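Local coordinates for microtubule-associated protein 1 light chain 3 (Plasmodium falciparum, PDB 4EOY) that is a ubiquitin-like protein of the Atg8 family that binds a peptide of Atg3, probably the conjugating enzyme that attaches it to lipid, at residues Y28-P33 / V54-L59; V34-A39 / M119-E124; N43-E48 / R84-Y89. The protein carries 3 engineered substitutions. One frame throughout, in Å; residues are numbered along the deposited sequence.

Interaction 1 of 3, residues Y28-P33 / V54-L59; sequences YPNRIP and VPMNML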
loop_
_atom_site.group_PDB
_atom_site.type_symbol
_atom_site.label_atom_id
_atom_site.label_comp_id
_atom_site.label_asym_id
_atom_site.label_seq_id
_atom_site.Cartn_x
_atom_site.Cartn_y
_atom_site.Cartn_z
ATOM N N TYR A 28 10.068 14.538 -2.252
ATOM C CA TYR A 28 10.333 13.422 -3.175
ATOM C C TYR A 28 9.304 13.342 -4.301
ATOM O O TYR A 28 8.478 12.424 -4.330
ATOM C CB TYR A 28 10.351 12.097 -2.411
ATOM C CG TYR A 28 11.224 12.125 -1.185
ATOM C CD1 TYR A 28 12.602 12.208 -1.300
ATOM C CD2 TYR A 28 10.671 12.074 0.089
ATOM C CE1 TYR A 28 13.409 12.238 -0.182
ATOM C CE2 TYR A 28 11.469 12.097 1.218
ATOM C CZ TYR A 28 12.837 12.183 1.080
ATOM O OH TYR A 28 13.624 12.210 2.209
ATOM N N PRO A 29 9.364 14.291 -5.249
ATOM C CA PRO A 29 8.334 14.413 -6.287
ATOM C C PRO A 29 8.235 13.227 -7.258
ATOM O O PRO A 29 7.230 13.105 -7.967
ATOM C CB PRO A 29 8.733 15.691 -7.035
ATOM C CG PRO A 29 10.190 15.842 -6.775
ATOM C CD PRO A 29 10.421 15.303 -5.398
ATOM N N ASN A 30 9.253 12.366 -7.287
ATOM C CA ASN A 30 9.243 11.182 -8.150
ATOM C C ASN A 30 8.731 9.904 -7.467
ATOM O O ASN A 30 8.823 8.821 -8.047
ATOM C CB ASN A 30 10.647 10.925 -8.708
ATOM C CG ASN A 30 11.160 12.075 -9.541
ATOM O OD1 ASN A 30 10.387 12.868 -10.089
ATOM N ND2 ASN A 30 12.472 12.168 -9.652
ATOM N N ARG A 31 8.223 10.021 -6.240
ATOM C CA ARG A 31 7.631 8.876 -5.531
ATOM C C ARG A 31 6.214 9.204 -5.047
ATOM O O ARG A 31 5.882 10.375 -4.795
ATOM C CB ARG A 31 8.520 8.464 -4.354
ATOM C CG ARG A 31 9.851 7.842 -4.771
ATOM C CD ARG A 31 10.641 7.306 -3.578
ATOM N NE ARG A 31 11.757 6.409 -3.948
ATOM C CZ ARG A 31 11.755 5.071 -3.866
ATOM N NH1 ARG A 31 10.696 4.396 -3.426
ATOM N NH2 ARG A 31 12.838 4.389 -4.227
ATOM N N ILE A 32 5.370 8.180 -4.921
ATOM C CA ILE A 32 3.996 8.391 -4.451
ATOM C C ILE A 32 3.750 7.726 -3.111
ATOM O O ILE A 32 4.218 6.612 -2.867
ATOM C CB ILE A 32 2.944 7.950 -5.492
ATOM C CG1 ILE A 32 3.025 6.460 -5.768
ATOM C CG2 ILE A 32 3.162 8.713 -6.793
ATOM C CD1 ILE A 32 1.838 5.940 -6.546
ATOM N N PRO A 33 3.051 8.435 -2.207
ATOM C CA PRO A 33 2.752 7.863 -0.909
ATOM C C PRO A 33 1.554 6.908 -0.972
ATOM O O PRO A 33 0.462 7.309 -1.392
ATOM C CB PRO A 33 2.444 9.095 -0.049
ATOM C CG PRO A 33 1.960 10.120 -1.009
ATOM C CD PRO A 33 2.691 9.866 -2.279
ATOM N N VAL A 54 6.431 4.754 -3.265
ATOM C CA VAL A 54 6.630 3.924 -4.460
ATOM C C VAL A 54 7.106 4.749 -5.660
ATOM O O VAL A 54 6.530 5.791 -5.965
ATOM C CB VAL A 54 5.319 3.239 -4.841
ATOM C CG1 VAL A 54 5.506 2.327 -6.047
ATOM C CG2 VAL A 54 4.785 2.453 -3.652
ATOM N N PRO A 55 8.151 4.285 -6.359
ATOM C CA PRO A 55 8.622 5.028 -7.524
ATOM C C PRO A 55 7.503 5.233 -8.538
ATOM O O PRO A 55 6.740 4.299 -8.807
ATOM C CB PRO A 55 9.711 4.127 -8.112
ATOM C CG PRO A 55 10.136 3.263 -6.994
ATOM C CD PRO A 55 8.918 3.048 -6.159
ATOM N N MET A 56 7.410 6.439 -9.084
ATOM C CA MET A 56 6.312 6.781 -9.990
ATOM C C MET A 56 6.230 5.892 -11.245
ATOM O O MET A 56 5.130 5.581 -11.704
ATOM C CB MET A 56 6.395 8.251 -10.389
ATOM C CG MET A 56 7.598 8.610 -11.244
ATOM S SD MET A 56 7.512 10.311 -11.809
ATOM C CE MET A 56 8.841 10.337 -13.017
ATOM N N ASN A 57 7.382 5.501 -11.800
ATOM C CA ASN A 57 7.448 4.661 -13.007
ATOM C C ASN A 57 7.376 3.149 -12.770
ATOM O O ASN A 57 7.387 2.367 -13.722
ATOM C CB ASN A 57 8.668 5.013 -13.863
ATOM C CG ASN A 57 8.417 6.183 -14.803
ATOM O OD1 ASN A 57 7.282 6.461 -15.196
ATOM N ND2 ASN A 57 9.477 6.852 -15.193
ATOM N N MET A 58 7.260 2.736 -11.511
ATOM C CA MET A 58 7.041 1.322 -11.199
ATOM C C MET A 58 5.696 0.843 -11.752
ATOM O O MET A 58 4.664 1.486 -11.543
ATOM C CB MET A 58 7.064 1.068 -9.689
ATOM C CG MET A 58 6.677 -0.347 -9.286
ATOM S SD MET A 58 7.090 -0.766 -7.566
ATOM C CE MET A 58 8.869 -1.026 -7.746
ATOM N N LEU A 59 5.707 -0.309 -12.407
ATOM C CA LEU A 59 4.479 -0.886 -12.937
ATOM C C LEU A 59 3.604 -1.430 -11.818
ATOM O O LEU A 59 4.098 -1.932 -10.810
ATOM C CB LEU A 59 4.790 -2.004 -13.934
ATOM C CG LEU A 59 5.441 -1.535 -15.225
ATOM C CD1 LEU A 59 6.011 -2.720 -15.988
ATOM C CD2 LEU A 59 4.428 -0.761 -16.060
#
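Ile32 and Val54 form the tight end of this contact, an antiparallel hydrogen-bonded pair that exchanges both backbone bonds: Ile32 N to Val54 O at 2.9 Å, and Val54 N back to Ile32 O. Their branched side chains suit a buried strand face; Ile32 CG1 sits 4.1 Å from Val54 CB, and Phe63 and Met103 of two helices close over this side. On the other face Arg31 and Pro55 run side by side. Pro55 CG sits over one face of the Arg31 guanidinium, 3.6 Å above its plane and toward the rim, while Arg31 NH1 approaches Pro55 CD at 3.5 Å and hydrogen-bonds to Leu53 O. Toward solvent the contact thins out. Beyond the strands, Met56 N still reaches Asn30 O at 3.0 Å, but Met56 CE merely comes within 4.2 Å of Asn30 OD1. With chi1 at 67°, Met56 CG is turned back against Asn30 O. The Asn30 amide is exposed, as befits a residue of the type I turn that leads into the strand. Arg31, Pro33, Pro55 and Met58 all pack on the bound Atg3 peptide, so this antiparallel pairing helps form the peptide-binding surface of the ubiquitin-like Atg8 fold.

Interaction 2 of 3, residues V34-A39 / M119-E124; sequences VVIERA and MEYSSE. Engineered in segment 34-39: Ile36 (natural residue Cys). Engineered in segment 119-124: Ser123 (natural residue Cys).
Tyr121 meets three consecutive residues of the neighbouring parallel strand. Its ring is covered on one face by Arg38, whose CA stands 3.9 Å from the ring centroid and 11° off the normal, a CH-pi contact. Arg38 CG adds to this, 3.6 Å from Tyr121 CE1. Ile36, an engineered residue, crosses the ring at about a right angle and puts CG1 at the edge, in the ring plane, 3.4 Å from Tyr121 CD2. Chi1 of 59° sets Tyr121 CG between its own backbone N and carbonyl carbon, and chi2 of 90° turns the ring to meet these neighbours. Tyr121 N in turn donates to Glu37 O at 2.9 Å.

Four backbone bonds hold the register. Met119 N reaches Val35 O, Glu37 N reaches Met119 O, and Ala39 N closes the series on Tyr121 O at 2.7 Å. Past the end of strand 34-38, Ala39 CB is small enough to rest on Glu120 CB at 3.8 Å. A water lies within hydrogen-bonding distance of Arg38 O and of Glu120 OE2, 2.9 Å from the latter, and links the two strands.

Second-shell partners fix the polar ends. Tyr121 OH hydrogen-bonds to Pro45 O and Arg38 NE to Leu44 O. The Glu37 carboxylate bends away from Glu120 to a salt bridge with Lys50, and its side chain comes within about 3 Å of a bound calcium ion, whose positive charge would probably favour the ionised acid.

These are the two central strands of the mixed ubiquitin-fold sheet, with strand 51-55 beyond Val34 and Ile36 and strand 89-92 beyond Glu120 and Ser122. Helix 60-72 lies across the face of Ile36, Met119 and Tyr121, through Phe63, Leu67 and Ile71.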
loop_
_atom_site.group_PDB
_atom_site.type_symbol
_atom_site.label_atom_id
_atom_site.label_comp_id
_atom_site.label_asym_id
_atom_site.label_seq_id
_atom_site.Cartn_x
_atom_site.Cartn_y
_atom_site.Cartn_z
ATOM N N VAL A 34 1.775 5.667 -0.546
ATOM C CA VAL A 34 0.767 4.630 -0.586
ATOM C C VAL A 34 0.593 4.042 0.804
ATOM O O VAL A 34 1.585 3.789 1.486
ATOM C CB VAL A 34 1.167 3.508 -1.555
ATOM C CG1 VAL A 34 0.149 2.388 -1.516
ATOM C CG2 VAL A 34 1.303 4.056 -2.958
ATOM N N VAL A 35 -0.662 3.832 1.214
ATOM C CA VAL A 35 -0.992 3.164 2.464
ATOM C C VAL A 35 -1.765 1.891 2.139
ATOM O O VAL A 35 -2.724 1.928 1.372
ATOM C CB VAL A 35 -1.847 4.052 3.387
ATOM C CG1 VAL A 35 -1.996 3.405 4.769
ATOM C CG2 VAL A 35 -1.210 5.421 3.528
ATOM N N ILE A 36 -1.351 0.770 2.722
ATOM C CA ILE A 36 -2.025 -0.515 2.489
ATOM C C ILE A 36 -2.945 -0.890 3.653
ATOM O O ILE A 36 -2.557 -0.797 4.827
ATOM C CB ILE A 36 -1.028 -1.663 2.287
ATOM C CG1 ILE A 36 -1.769 -2.995 2.149
ATOM C CG2 ILE A 36 -0.114 -1.779 3.477
ATOM C CD1 ILE A 36 -0.940 -4.069 1.505
ATOM N N GLU A 37 -4.148 -1.342 3.336
ATOM C CA GLU A 37 -5.136 -1.655 4.372
ATOM C C GLU A 37 -5.793 -3.007 4.148
ATOM O O GLU A 37 -6.083 -3.396 3.015
ATOM C CB GLU A 37 -6.200 -0.566 4.396
ATOM C CG GLU A 37 -6.500 -0.036 5.787
ATOM C CD GLU A 37 -5.484 0.983 6.271
ATOM O OE1 GLU A 37 -5.291 2.017 5.584
ATOM O OE2 GLU A 37 -4.895 0.754 7.350
ATOM N N ARG A 38 -6.007 -3.725 5.242
ATOM C CA ARG A 38 -6.662 -5.020 5.242
ATOM C C ARG A 38 -8.163 -4.823 5.146
ATOM O O ARG A 38 -8.734 -4.071 5.938
ATOM C CB ARG A 38 -6.347 -5.734 6.556
ATOM C CG ARG A 38 -6.774 -7.188 6.620
ATOM C CD ARG A 38 -6.140 -7.827 7.843
ATOM N NE ARG A 38 -6.563 -9.209 8.073
ATOM C CZ ARG A 38 -7.497 -9.595 8.935
ATOM N NH1 ARG A 38 -8.168 -8.719 9.683
ATOM N NH2 ARG A 38 -7.751 -10.883 9.065
ATOM N N ALA A 39 -8.796 -5.525 4.205
ATOM C CA ALA A 39 -10.169 -5.207 3.802
ATOM C C ALA A 39 -11.205 -6.257 4.193
ATOM O O ALA A 39 -12.409 -6.027 4.029
ATOM C CB ALA A 39 -10.222 -4.983 2.307
ATOM N N MET A 119 -4.798 1.552 -0.790
ATOM C CA MET A 119 -4.958 0.254 -1.438
ATOM C C MET A 119 -5.303 -0.802 -0.396
ATOM O O MET A 119 -4.883 -0.715 0.768
ATOM C CB MET A 119 -3.679 -0.123 -2.181
ATOM C CG MET A 119 -3.399 0.783 -3.375
ATOM S SD MET A 119 -2.005 0.143 -4.300
ATOM C CE MET A 119 -2.702 -1.329 -5.064
ATOM N N GLU A 120 -6.090 -1.790 -0.789
ATOM C CA GLU A 120 -6.601 -2.750 0.188
ATOM C C GLU A 120 -6.375 -4.157 -0.255
ATOM O O GLU A 120 -6.353 -4.431 -1.445
ATOM C CB GLU A 120 -8.101 -2.523 0.409
ATOM C CG GLU A 120 -8.430 -1.172 1.028
ATOM C CD GLU A 120 -9.907 -0.969 1.234
ATOM O OE1 GLU A 120 -10.663 -1.220 0.274
ATOM O OE2 GLU A 120 -10.313 -0.549 2.347
ATOM N N TYR A 121 -6.185 -5.059 0.701
ATOM C CA TYR A 121 -6.039 -6.462 0.378
ATOM C C TYR A 121 -7.132 -7.256 1.059
ATOM O O TYR A 121 -7.597 -6.912 2.156
ATOM C CB TYR A 121 -4.652 -7.016 0.724
ATOM C CG TYR A 121 -4.201 -6.936 2.180
ATOM C CD1 TYR A 121 -4.457 -7.960 3.074
ATOM C CD2 TYR A 121 -3.439 -5.874 2.628
ATOM C CE1 TYR A 121 -4.008 -7.909 4.377
ATOM C CE2 TYR A 121 -2.993 -5.807 3.939
ATOM C CZ TYR A 121 -3.293 -6.824 4.813
ATOM O OH TYR A 121 -2.829 -6.737 6.109
ATOM N N SER A 122 -7.547 -8.303 0.353
ATOM C CA SER A 122 -8.566 -9.197 0.794
ATOM C C SER A 122 -8.192 -10.625 0.425
ATOM O O SER A 122 -7.429 -10.846 -0.505
ATOM C CB SER A 122 -9.882 -8.839 0.133
ATOM O OG SER A 122 -10.902 -9.674 0.642
ATOM N N SER A 123 -8.735 -11.582 1.165
ATOM C CA SER A 123 -8.613 -13.005 0.795
ATOM C C SER A 123 -9.630 -13.403 -0.290
ATOM O O SER A 123 -9.503 -14.470 -0.893
ATOM C CB SER A 123 -8.806 -13.892 2.022
ATOM O OG SER A 123 -10.085 -13.679 2.612
ATOM N N GLU A 124 -10.622 -12.543 -0.534
ATOM C CA GLU A 124 -11.667 -12.790 -1.538
ATOM C C GLU A 124 -11.578 -11.773 -2.665
ATOM O O GLU A 124 -11.130 -10.632 -2.474
ATOM C CB GLU A 124 -13.059 -12.711 -0.898
ATOM C CG GLU A 124 -13.301 -13.716 0.227
ATOM C CD GLU A 124 -14.710 -13.648 0.817
ATOM O OE1 GLU A 124 -15.562 -12.916 0.264
ATOM O OE2 GLU A 124 -14.978 -14.327 1.840
HETATM O O HOH W 1 -10.494 -1.654 4.979
#

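Interaction 3 of 3, residues N43-E48 / R84-Y89; sequences NLPIIE and RERTIY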
loop_
_atom_site.group_PDB
_atom_site.type_symbol
_atom_site.label_atom_id
_atom_site.label_comp_id
_atom_site.label_asym_id
_atom_site.label_seq_id
_atom_site.Cartn_x
_atom_site.Cartn_y
_atom_site.Cartn_z
ATOM N N ASN A 43 -7.467 -15.322 7.296
ATOM C CA ASN A 43 -6.152 -15.773 7.774
ATOM C C ASN A 43 -4.989 -14.909 7.298
ATOM O O ASN A 43 -3.827 -15.170 7.647
ATOM C CB ASN A 43 -5.904 -17.205 7.310
ATOM C CG ASN A 43 -5.854 -17.326 5.794
ATOM O OD1 ASN A 43 -6.539 -16.590 5.081
ATOM N ND2 ASN A 43 -5.039 -18.254 5.296
ATOM N N LEU A 44 -5.287 -13.901 6.477
ATOM C CA LEU A 44 -4.278 -12.925 6.083
ATOM C C LEU A 44 -3.910 -12.033 7.274
ATOM O O LEU A 44 -4.800 -11.492 7.968
ATOM C CB LEU A 44 -4.749 -12.056 4.918
ATOM C CG LEU A 44 -4.982 -12.736 3.570
ATOM C CD1 LEU A 44 -5.316 -11.678 2.524
ATOM C CD2 LEU A 44 -3.755 -13.527 3.130
ATOM N N PRO A 45 -2.600 -11.888 7.525
ATOM C CA PRO A 45 -2.134 -11.147 8.693
ATOM C C PRO A 45 -2.229 -9.632 8.532
ATOM O O PRO A 45 -2.179 -9.113 7.419
ATOM C CB PRO A 45 -0.663 -11.581 8.798
ATOM C CG PRO A 45 -0.261 -11.832 7.385
ATOM C CD PRO A 45 -1.473 -12.405 6.716
ATOM N N ILE A 46 -2.346 -8.932 9.652
ATOM C CA ILE A 46 -2.293 -7.482 9.645
ATOM C C ILE A 46 -0.826 -7.071 9.632
ATOM O O ILE A 46 -0.093 -7.370 10.570
ATOM C CB ILE A 46 -2.994 -6.896 10.873
ATOM C CG1 ILE A 46 -4.484 -7.227 10.825
ATOM C CG2 ILE A 46 -2.815 -5.389 10.905
ATOM C CD1 ILE A 46 -5.221 -6.941 12.111
ATOM N N ILE A 47 -0.403 -6.418 8.554
ATOM C CA ILE A 47 0.980 -5.948 8.417
ATOM C C ILE A 47 1.203 -4.745 9.332
ATOM O O ILE A 47 0.351 -3.853 9.421
ATOM C CB ILE A 47 1.356 -5.630 6.944
ATOM C CG1 ILE A 47 0.493 -4.508 6.348
ATOM C CG2 ILE A 47 1.232 -6.882 6.103
ATOM C CD1 ILE A 47 0.732 -4.266 4.865
ATOM N N GLU A 48 2.331 -4.753 10.041
ATOM C CA GLU A 48 2.673 -3.679 10.978
ATOM C C GLU A 48 3.210 -2.462 10.241
ATOM O O GLU A 48 2.995 -1.330 10.692
ATOM C CB GLU A 48 3.697 -4.162 12.009
ATOM C CG GLU A 48 3.229 -5.367 12.814
ATOM C CD GLU A 48 4.115 -5.664 14.007
ATOM O OE1 GLU A 48 5.348 -5.489 13.895
ATOM O OE2 GLU A 48 3.572 -6.077 15.053
ATOM N N ARG A 84 5.028 -17.393 4.308
ATOM C CA ARG A 84 3.961 -18.380 4.146
ATOM C C ARG A 84 3.090 -18.002 2.947
ATOM O O ARG A 84 2.488 -16.931 2.948
ATOM C CB ARG A 84 3.089 -18.448 5.394
ATOM C CG ARG A 84 2.027 -19.542 5.315
ATOM C CD ARG A 84 1.293 -19.748 6.626
ATOM N NE ARG A 84 2.141 -20.344 7.655
ATOM C CZ ARG A 84 1.715 -20.729 8.856
ATOM N NH1 ARG A 84 0.435 -20.591 9.209
ATOM N NH2 ARG A 84 2.578 -21.264 9.710
ATOM N N GLU A 85 3.012 -18.895 1.957
ATOM C CA GLU A 85 2.187 -18.700 0.754
ATOM C C GLU A 85 0.680 -18.679 1.066
ATOM O O GLU A 85 0.135 -19.623 1.666
ATOM C CB GLU A 85 2.470 -19.803 -0.271
ATOM C CG GLU A 85 1.473 -19.914 -1.429
ATOM C CD GLU A 85 1.620 -18.813 -2.478
ATOM O OE1 GLU A 85 1.711 -17.624 -2.100
ATOM O OE2 GLU A 85 1.629 -19.135 -3.691
ATOM N N ARG A 86 0.033 -17.588 0.661
ATOM C CA ARG A 86 -1.418 -17.415 0.770
ATOM C C ARG A 86 -1.889 -16.654 -0.466
ATOM O O ARG A 86 -1.138 -15.838 -1.023
ATOM C CB ARG A 86 -1.770 -16.592 1.997
ATOM C CG ARG A 86 -1.359 -17.190 3.330
ATOM C CD ARG A 86 -1.621 -16.126 4.349
ATOM N NE ARG A 86 -0.884 -16.050 5.548
ATOM C CZ ARG A 86 0.318 -15.899 6.059
ATOM N NH1 ARG A 86 0.290 -16.398 7.269
ATOM N NH2 ARG A 86 1.317 -15.104 5.715
ATOM N N THR A 87 -3.121 -16.931 -0.894
ATOM C CA THR A 87 -3.740 -16.202 -2.003
ATOM C C THR A 87 -4.228 -14.835 -1.505
ATOM O O THR A 87 -4.926 -14.748 -0.496
ATOM C CB THR A 87 -4.898 -17.008 -2.666
ATOM O OG1 THR A 87 -5.570 -16.190 -3.630
ATOM C CG2 THR A 87 -5.926 -17.461 -1.656
ATOM N N ILE A 88 -3.823 -13.774 -2.209
ATOM C CA ILE A 88 -4.223 -12.402 -1.887
ATOM C C ILE A 88 -4.858 -11.732 -3.104
ATOM O O ILE A 88 -4.419 -11.932 -4.226
ATOM C CB ILE A 88 -3.018 -11.551 -1.442
ATOM C CG1 ILE A 88 -2.335 -12.190 -0.226
ATOM C CG2 ILE A 88 -3.450 -10.126 -1.119
ATOM C CD1 ILE A 88 -1.049 -11.493 0.183
ATOM N N TYR A 89 -5.904 -10.950 -2.868
ATOM C CA TYR A 89 -6.471 -10.093 -3.897
ATOM C C TYR A 89 -6.308 -8.643 -3.489
ATOM O O TYR A 89 -6.633 -8.277 -2.350
ATOM C CB TYR A 89 -7.949 -10.398 -4.078
ATOM C CG TYR A 89 -8.214 -11.798 -4.564
ATOM C CD1 TYR A 89 -8.215 -12.102 -5.912
ATOM C CD2 TYR A 89 -8.465 -12.828 -3.657
ATOM C CE1 TYR A 89 -8.474 -13.391 -6.353
ATOM C CE2 TYR A 89 -8.717 -14.114 -4.083
ATOM C CZ TYR A 89 -8.725 -14.394 -5.425
ATOM O OH TYR A 89 -8.985 -15.678 -5.845
#
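The side chains of Leu44 and Arg86 pass in opposite senses, aliphatic carbon against aliphatic carbon. Leu44 CD2 does the touching, lying 3.6 Å from Arg86 CD and 3.8 Å from Arg86 CB. The same methyl also meets Ile88 CG1 at 3.9 Å, so a single leucine branch fills the angle between the arginine stem and the isoleucine. Leucine suits this place because CD2 can meet both Arg86 and Ile88 while CD1 lies beside Ile88 CG1 as well.

Arg86 owes its reach to its torsions. CG is anti to the carbonyl carbon (chi1 -61°), and the chain stays extended as far as NE, which brings CB and CD past Leu44 CD2 before the guanidinium begins. At that head Pro45 and Arg86 come tip to tip. Pro45 CD stands 3.7 Å above the guanidinium plane, toward its rim, and on the opposite face Arg84 CB stands 3.5 Å above it. The flat group is thus sandwiched between a proline ring carbon and a methylene two residues back in its own chain. A proline is well fitted here, offering apolar CH groups of a rigid ring to the face of a cation. Asn43 also lies close: its ND2 is 4.1 Å from Arg86 CD.

The contact joins the loop between strands 31-38 and 51-55 to the one between strands 81-83 and 89-92, and Leu44 and Ile88 both also pack on Tyr121 of strand 117-122. No hydrogen bond or salt bridge joins the two loops. Carbon chains in van der Waals contact and a guanidinium packed by its faces imply a shallow surface association held by shape, without the directional grip of paired polar groups.

Interactions 1 and 2 follow one another along strand 31-38: their centres are 19 Å apart, and they meet where Val54 CG2 packs 3.9 Å from Val34 CG2. Interaction 3 is nested inside the chain loop that interaction 2 closes, with centres 10 Å apart. Tyr121 OH and Pro45 O, 2.8 Å apart, tie the two, as do Ser122 O and Tyr89 N where strand 89-92 begins. Interactions 1 and 3 do not touch; their centres lie 24 Å apart on opposite sides of the chain's centre. The Atg3 peptide packs at interaction 1. A calcium ion lies about 3 Å from the Glu37 side chain of interaction 2; the Pro45 side chain of interaction 3 is about 11 Å from a bound calcium.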